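Local coordinates for protein serine-threonine phosphatase 2C (Toxoplasma gondii, PDB 2I44) that binds calcium ions and probably acts as a protein serine/threonine phosphatase of the PP2C family, at residues 98-101 against 102-106; 270-273 against 274-278. All coordinates share one frame; numbering follows the deposited sequence.

Overall arrangement
Both interactions are local, each within one continuous stretch at the start of a helix. Residues 98-106 (interaction 1) form the first turns of helix 98-130, beside strand 149-155 of one antiparallel sheet; residues 270-278 (interaction 2) lead from a loop into helix 274-286, packed on strands 169-174 and 258-264 of the other sheet. Their centres are 34 Å apart and their nearest atoms about 23 Å, so they do not touch. Interaction 1 lies away from the calcium sites. Interaction 2 is nearer: the side chain of Val271 is about 8 Å from that of Asp311, a calcium ligand, and about 10 Å from a calcium ion.

Interaction 1 of 2, residues 98-101 against 102-106; sequences ATEV and DEKLP
Lys104 lies along Glu100, one turn earlier in the first turns of helix 98-130, and the two side chains run side by side in the same direction. Followed outward, Lys104 CB is 3.6 Å from Glu100 O. CG comes closer, 3.3 Å from that same Glu100 O, because chi1 of -52° sets it beside the Lys104 backbone N, which itself donates to Glu100 O. CD then reaches the Glu100 chain, with Lys104 CD 4.1 Å from Glu100 CG. Beyond it the chain bends at chi3 (72°), and Lys104 NZ stops 4.7 Å from Glu100 OE2: opposite charges near each other but not in contact.

The neighbouring ridge is apolar, with Val101 CG1 meeting Leu105 CD2 at 4.1 Å. Here the backbone grip is double: Val101 O accepts from Lys104 N and from Leu105 N. The second bond is short and nearly straight (Leu105 N to Val101 O 2.7 Å, N-H...O 170°), whereas Lys104 N sits above the carbonyl plane, off the lone pairs. Asp102 N bonds to Ala98 O at 3.0 Å. Pro106 N carries no hydrogen and so cannot bond to the turn before, and the helix is kinked there.

This is i to i+4 packing on a helix flanking the PP2C beta sandwich: Leu105 touches Phe149 on strand 149-155 and Val88 on helix 83-92. The chemistry divides the helix start into a buried aliphatic ridge and a more exposed Glu100-Lys104 edge, where the chains make one aliphatic approach and attraction between the separated charges is probably modest.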
loop_
_atom_site.group_PDB
_atom_site.type_symbol
_atom_site.label_atom_id
_atom_site.label_comp_id
_atom_site.label_asym_id
_atom_site.label_seq_id
_atom_site.Cartn_x
_atom_site.Cartn_y
_atom_site.Cartn_z
ATOM N N ALA A 98 -13.412 -24.063 -14.746
ATOM C CA ALA A 98 -13.346 -23.271 -13.520
ATOM C C ALA A 98 -12.230 -23.792 -12.610
ATOM O O ALA A 98 -11.280 -23.076 -12.305
ATOM C CB ALA A 98 -14.685 -23.326 -12.793
ATOM N N THR A 99 -12.351 -25.042 -12.183
ATOM C CA THR A 99 -11.346 -25.654 -11.322
ATOM C C THR A 99 -9.943 -25.260 -11.778
ATOM O O THR A 99 -9.052 -25.005 -10.960
ATOM C CB THR A 99 -11.474 -27.193 -11.355
ATOM O OG1 THR A 99 -12.669 -27.582 -10.664
ATOM C CG2 THR A 99 -10.266 -27.858 -10.707
ATOM N N GLU A 100 -9.764 -25.201 -13.093
ATOM C CA GLU A 100 -8.475 -24.869 -13.685
ATOM C C GLU A 100 -8.134 -23.393 -13.493
ATOM O O GLU A 100 -6.988 -23.044 -13.205
ATOM C CB GLU A 100 -8.494 -25.218 -15.170
ATOM C CG GLU A 100 -7.148 -25.633 -15.717
ATOM C CD GLU A 100 -7.244 -26.163 -17.134
ATOM O OE1 GLU A 100 -8.077 -27.068 -17.370
ATOM O OE2 GLU A 100 -6.490 -25.683 -18.011
ATOM N N VAL A 101 -9.130 -22.531 -13.657
ATOM C CA VAL A 101 -8.928 -21.102 -13.474
ATOM C C VAL A 101 -8.440 -20.898 -12.050
ATOM O O VAL A 101 -7.305 -20.481 -11.820
ATOM C CB VAL A 101 -10.240 -20.317 -13.660
ATOM C CG1 VAL A 101 -10.036 -18.861 -13.247
ATOM C CG2 VAL A 101 -10.687 -20.387 -15.106
ATOM N N ASP A 102 -9.308 -21.222 -11.098
ATOM C CA ASP A 102 -8.997 -21.079 -9.682
ATOM C C ASP A 102 -7.670 -21.699 -9.283
ATOM O O ASP A 102 -7.126 -21.387 -8.227
ATOM C CB ASP A 102 -10.122 -21.682 -8.843
ATOM C CG ASP A 102 -11.339 -20.789 -8.793
ATOM O OD1 ASP A 102 -11.612 -20.096 -9.795
ATOM O OD2 ASP A 102 -12.028 -20.785 -7.754
ATOM N N GLU A 103 -7.136 -22.571 -10.128
ATOM C CA GLU A 103 -5.870 -23.205 -9.817
ATOM C C GLU A 103 -4.683 -22.450 -10.392
ATOM O O GLU A 103 -3.598 -22.459 -9.817
ATOM C CB GLU A 103 -5.868 -24.642 -10.331
ATOM C CG GLU A 103 -4.570 -25.379 -10.081
ATOM C CD GLU A 103 -4.717 -26.877 -10.257
ATOM O OE1 GLU A 103 -5.250 -27.306 -11.306
ATOM O OE2 GLU A 103 -4.300 -27.627 -9.345
ATOM N N LYS A 104 -4.891 -21.785 -11.524
ATOM C CA LYS A 104 -3.805 -21.055 -12.170
ATOM C C LYS A 104 -3.853 -19.544 -11.935
ATOM O O LYS A 104 -2.821 -18.874 -11.951
ATOM C CB LYS A 104 -3.823 -21.345 -13.675
ATOM C CG LYS A 104 -3.837 -22.842 -13.992
ATOM C CD LYS A 104 -3.875 -23.124 -15.490
ATOM C CE LYS A 104 -2.542 -22.814 -16.150
ATOM N NZ LYS A 104 -2.583 -23.059 -17.624
ATOM N N LEU A 105 -5.052 -19.021 -11.702
ATOM C CA LEU A 105 -5.255 -17.591 -11.487
ATOM C C LEU A 105 -4.373 -16.979 -10.397
ATOM O O LEU A 105 -3.839 -15.888 -10.582
ATOM C CB LEU A 105 -6.735 -17.312 -11.187
ATOM C CG LEU A 105 -7.207 -15.850 -11.193
ATOM C CD1 LEU A 105 -6.860 -15.195 -12.520
ATOM C CD2 LEU A 105 -8.705 -15.787 -10.960
ATOM N N PRO A 106 -4.207 -17.667 -9.251
ATOM C CA PRO A 106 -3.372 -17.127 -8.173
ATOM C C PRO A 106 -1.940 -16.788 -8.571
ATOM O O PRO A 106 -1.461 -15.692 -8.278
ATOM C CB PRO A 106 -3.438 -18.219 -7.108
ATOM C CG PRO A 106 -4.826 -18.745 -7.286
ATOM C CD PRO A 106 -4.923 -18.871 -8.793
#

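Interaction 2 of 2, residues 270-273 against 274-278; sequences DVMS and AAQAV
A capping box opens helix 274-286: Ser273 is its N-cap, and Ser273 and Gln276 exchange two hydrogen bonds in opposite directions. Gln276 N donates to Ser273 OG at 3.1 Å with an N-H...O angle of 165°. In return, Ser273 N donates to Gln276 OE1 at 2.9 Å, also at 165°, lying in the carbonyl plane on a lone pair. Ser273 chi1 of 79° places OG between its own backbone N and carbonyl carbon, turned to meet the helix N-H. CG of Gln276 lies anti to the carbonyl carbon, which turns the chain back toward Ser273, and its extended course carries OE1 to Ser273 N; on the way CG packs 3.3 Å from Ser273 OG. With OG and OE1 each bonded to the other residue's backbone N-H, rotation of both side chains is probably restricted. The first regular helical bond, Ala277 N to Ser273 O (3.0 Å), adds a third link.

The selenomethionine at Met272 crosses Gln276 at about a right angle, its SE 3.9 Å from Gln276 OE1.

The box marks where the loop after helix 266-269 enters helix 274-286, and flanking residues contact the surrounding elements. Ala274 touches Phe174 and Ala275 touches Cys172, both on strand 169-174, while Ala277 touches Ile262 of strand 258-264. On helix 291-305, Met272 meets Thr299 and Glu302, and Val271 meets Glu302 and Gln303.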
loop_
_atom_site.group_PDB
_atom_site.type_symbol
_atom_site.label_atom_id
_atom_site.label_comp_id
_atom_site.label_asym_id
_atom_site.label_seq_id
_atom_site.Cartn_x
_atom_site.Cartn_y
_atom_site.Cartn_z
ATOM N N ASP A 270 -0.125 3.383 13.462
ATOM C CA ASP A 270 0.732 3.689 14.599
ATOM C C ASP A 270 -0.138 3.888 15.838
ATOM O O ASP A 270 0.335 3.781 16.966
ATOM C CB ASP A 270 1.584 4.935 14.328
ATOM C CG ASP A 270 2.719 4.663 13.346
ATOM O OD1 ASP A 270 3.088 3.474 13.176
ATOM O OD2 ASP A 270 3.255 5.630 12.758
ATOM N N VAL A 271 -1.425 4.144 15.618
ATOM C CA VAL A 271 -2.352 4.344 16.723
ATOM C C VAL A 271 -3.312 3.177 16.966
ATOM O O VAL A 271 -3.473 2.722 18.104
ATOM C CB VAL A 271 -3.196 5.618 16.520
ATOM C CG1 VAL A 271 -4.101 5.827 17.716
ATOM C CG2 VAL A 271 -2.285 6.828 16.318
HETATM N N MSE A 272 -3.935 2.689 15.898
HETATM C CA MSE A 272 -4.913 1.603 16.001
HETATM C C MSE A 272 -4.420 0.204 15.598
HETATM O O MSE A 272 -3.643 0.059 14.662
HETATM C CB MSE A 272 -6.134 1.952 15.144
HETATM C CG MSE A 272 -6.818 3.262 15.503
HETATM SE SE MSE A 272 -7.631 3.167 17.258
HETATM C CE MSE A 272 -7.349 4.998 17.830
ATOM N N SER A 273 -4.893 -0.819 16.310
ATOM C CA SER A 273 -4.547 -2.217 16.004
ATOM C C SER A 273 -5.505 -2.695 14.908
ATOM O O SER A 273 -6.508 -2.041 14.640
ATOM C CB SER A 273 -4.753 -3.113 17.223
ATOM O OG SER A 273 -6.130 -3.422 17.374
ATOM N N ALA A 274 -5.209 -3.836 14.294
ATOM C CA ALA A 274 -6.064 -4.364 13.231
ATOM C C ALA A 274 -7.497 -4.571 13.727
ATOM O O ALA A 274 -8.457 -4.143 13.082
ATOM C CB ALA A 274 -5.488 -5.681 12.694
ATOM N N ALA A 275 -7.634 -5.218 14.883
ATOM C CA ALA A 275 -8.954 -5.468 15.462
ATOM C C ALA A 275 -9.705 -4.165 15.748
ATOM O O ALA A 275 -10.906 -4.069 15.496
ATOM C CB ALA A 275 -8.821 -6.296 16.742
ATOM N N GLN A 276 -9.006 -3.158 16.265
ATOM C CA GLN A 276 -9.653 -1.877 16.553
ATOM C C GLN A 276 -10.170 -1.215 15.281
ATOM O O GLN A 276 -11.271 -0.658 15.260
ATOM C CB GLN A 276 -8.683 -0.924 17.255
ATOM C CG GLN A 276 -8.325 -1.327 18.679
ATOM C CD GLN A 276 -7.343 -0.363 19.314
ATOM O OE1 GLN A 276 -6.259 -0.141 18.789
ATOM N NE2 GLN A 276 -7.721 0.217 20.447
ATOM N N ALA A 277 -9.377 -1.270 14.219
ATOM C CA ALA A 277 -9.788 -0.659 12.963
ATOM C C ALA A 277 -11.012 -1.369 12.387
ATOM O O ALA A 277 -11.979 -0.728 11.985
ATOM C CB ALA A 277 -8.636 -0.695 11.958
ATOM N N VAL A 278 -10.976 -2.692 12.356
ATOM C CA VAL A 278 -12.094 -3.449 11.817
ATOM C C VAL A 278 -13.375 -3.165 12.602
ATOM O O VAL A 278 -14.432 -2.936 12.015
ATOM C CB VAL A 278 -11.798 -4.956 11.838
ATOM C CG1 VAL A 278 -13.044 -5.738 11.472
ATOM C CG2 VAL A 278 -10.678 -5.267 10.861
#